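Local coordinates for putative O-GlcNAcase nagJ (Clostridium perfringens, PDB 6PV5), which probably acts as a hexosaminidase of glycoside hydrolase family 84, this chain being the N-terminal part of a longer protein and containing the catalytic barrel, at residues 289-293 and 294-298. Residues are numbered along the deposited sequence; the frame is centred on the assembly and turned at random.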
loop_
_atom_site.group_PDB
_atom_site.type_symbol
_atom_site.label_atom_id
_atom_site.label_comp_id
_atom_site.label_asym_id
_atom_site.label_seq_id
_atom_site.Cartn_x
_atom_site.Cartn_y
_atom_site.Cartn_z
ATOM N N GLU A 289 -6.307 28.635 -0.872
ATOM C CA GLU A 289 -7.609 29.110 -0.397
ATOM C C GLU A 289 -8.735 28.475 -1.219
ATOM O O GLU A 289 -9.719 27.976 -0.667
ATOM C CB GLU A 289 -7.716 30.641 -0.487
ATOM C CG GLU A 289 -6.733 31.406 0.388
ATOM C CD GLU A 289 -7.206 31.755 1.790
ATOM O OE1 GLU A 289 -8.270 31.248 2.205
ATOM O OE2 GLU A 289 -6.506 32.544 2.464
ATOM N N THR A 290 -8.572 28.520 -2.547
ATOM C CA THR A 290 -9.380 27.770 -3.498
ATOM C C THR A 290 -9.600 26.360 -2.966
ATOM O O THR A 290 -10.724 25.959 -2.684
ATOM C CB THR A 290 -8.641 27.658 -4.835
ATOM O OG1 THR A 290 -8.331 28.984 -5.260
ATOM C CG2 THR A 290 -9.415 26.916 -5.901
ATOM N N LEU A 291 -8.493 25.634 -2.790
ATOM C CA LEU A 291 -8.552 24.221 -2.470
ATOM C C LEU A 291 -9.237 24.045 -1.123
ATOM O O LEU A 291 -9.960 23.067 -0.910
ATOM C CB LEU A 291 -7.113 23.698 -2.478
ATOM C CG LEU A 291 -6.448 23.800 -3.850
ATOM C CD1 LEU A 291 -4.947 24.035 -3.747
ATOM C CD2 LEU A 291 -6.773 22.573 -4.696
ATOM N N TYR A 292 -9.020 25.015 -0.221
ATOM C CA TYR A 292 -9.704 24.968 1.061
ATOM C C TYR A 292 -11.212 25.023 0.829
ATOM O O TYR A 292 -11.963 24.326 1.512
ATOM C CB TYR A 292 -9.253 26.078 2.020
ATOM C CG TYR A 292 -9.879 25.951 3.387
ATOM C CD1 TYR A 292 -9.313 25.126 4.342
ATOM C CD2 TYR A 292 -11.050 26.625 3.722
ATOM C CE1 TYR A 292 -9.871 24.979 5.596
ATOM C CE2 TYR A 292 -11.625 26.489 4.978
ATOM C CZ TYR A 292 -11.038 25.656 5.911
ATOM O OH TYR A 292 -11.568 25.481 7.155
ATOM N N ASP A 293 -11.622 25.860 -0.131
ATOM C CA ASP A 293 -13.029 26.078 -0.453
ATOM C C ASP A 293 -13.662 24.791 -0.985
ATOM O O ASP A 293 -14.822 24.514 -0.674
ATOM C CB ASP A 293 -13.221 27.244 -1.431
ATOM C CG ASP A 293 -12.895 28.601 -0.826
ATOM O OD1 ASP A 293 -13.093 28.763 0.400
ATOM O OD2 ASP A 293 -12.429 29.484 -1.579
ATOM N N MET A 294 -12.885 24.007 -1.760
ATOM C CA MET A 294 -13.340 22.725 -2.283
ATOM C C MET A 294 -13.485 21.704 -1.159
ATOM O O MET A 294 -14.193 20.705 -1.302
ATOM C CB MET A 294 -12.360 22.169 -3.310
ATOM C CG MET A 294 -12.233 23.028 -4.531
ATOM S SD MET A 294 -11.180 22.171 -5.706
ATOM C CE MET A 294 -10.560 23.573 -6.636
ATOM N N GLY A 295 -12.810 21.947 -0.036
ATOM C CA GLY A 295 -12.907 21.028 1.086
ATOM C C GLY A 295 -11.573 20.372 1.427
ATOM O O GLY A 295 -11.521 19.529 2.314
ATOM N N VAL A 296 -10.498 20.793 0.757
ATOM C CA VAL A 296 -9.165 20.294 1.093
ATOM C C VAL A 296 -8.724 20.809 2.467
ATOM O O VAL A 296 -8.614 22.015 2.681
ATOM C CB VAL A 296 -8.121 20.634 0.017
ATOM C CG1 VAL A 296 -6.776 19.993 0.326
ATOM C CG2 VAL A 296 -8.582 20.243 -1.380
ATOM N N ARG A 297 -8.432 19.862 3.366
ATOM C CA ARG A 297 -7.928 20.105 4.706
ATOM C C ARG A 297 -6.476 19.621 4.897
ATOM O O ARG A 297 -5.935 19.778 5.991
ATOM C CB ARG A 297 -8.841 19.396 5.716
ATOM C CG ARG A 297 -10.276 19.914 5.763
ATOM C CD ARG A 297 -10.377 21.347 6.274
ATOM N NE ARG A 297 -11.736 21.876 6.311
ATOM C CZ ARG A 297 -12.335 22.498 5.294
ATOM N NH1 ARG A 297 -11.702 22.670 4.146
ATOM N NH2 ARG A 297 -13.571 22.948 5.430
ATOM N N SER A 298 -5.841 18.999 3.879
ATOM C CA SER A 298 -4.446 18.573 3.990
ATOM C C SER A 298 -3.662 18.994 2.758
ATOM O O SER A 298 -4.127 18.807 1.635
ATOM C CB SER A 298 -4.307 17.094 4.185
ATOM O OG SER A 298 -4.791 16.667 5.455
#
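The guanidinium group of R297 lies flat over one face of the Y292 ring, the two planes inclined by only 12°. CZ of R297 sits 3.9 Å from the centroid of the Y292 ring, 30° off its normal, which meets the geometry of a cation-pi stack displaced toward the rim, with NH1 above the CE1 side. The Y292 ring is carried there with CG anti to the backbone N (chi1 -175°), while R297 reaches back by bending at chi2. NH1 of R297 also donates to the carbonyl O of Y292 at 3.1 Å; that oxygen lies at the edge of the guanidinium, and the bond uses a lone pair in the carbonyl plane. The same oxygen takes a second bond, from G295 N at 3.0 Å, arriving from above the carbonyl plane. Y292 OH is tied separately to the backbone O of E330.

Next to this pair, helix 274-294 closes in a Schellman motif. G295 turns to positive phi, and the motif's two bonds are V296 N to L291 O at 2.9 Å and the G295 N bond to Y292 O, an oxygen that thus serves both the cap and R297. The chain is released into strand 298-302 of the eight-stranded barrel, a helix-to-strand link of the (beta/alpha)8 fold. CG2 of V296 packs on CB of L291 at 3.9 Å, and both side chains also touch F262 of strand 259-264. One turn back, T290 and M294 run side by side, CG2 of T290 meeting CE of M294 at 3.6 Å; M294 extends on to M246 and I250 of helix 243-255.

Stacked on the ring and bonded in its own plane through NH1, the guanidinium is probably restrained in its rotation, and its positive charge beside the C-terminal carbonyls would probably complement the negative end of the helix dipole.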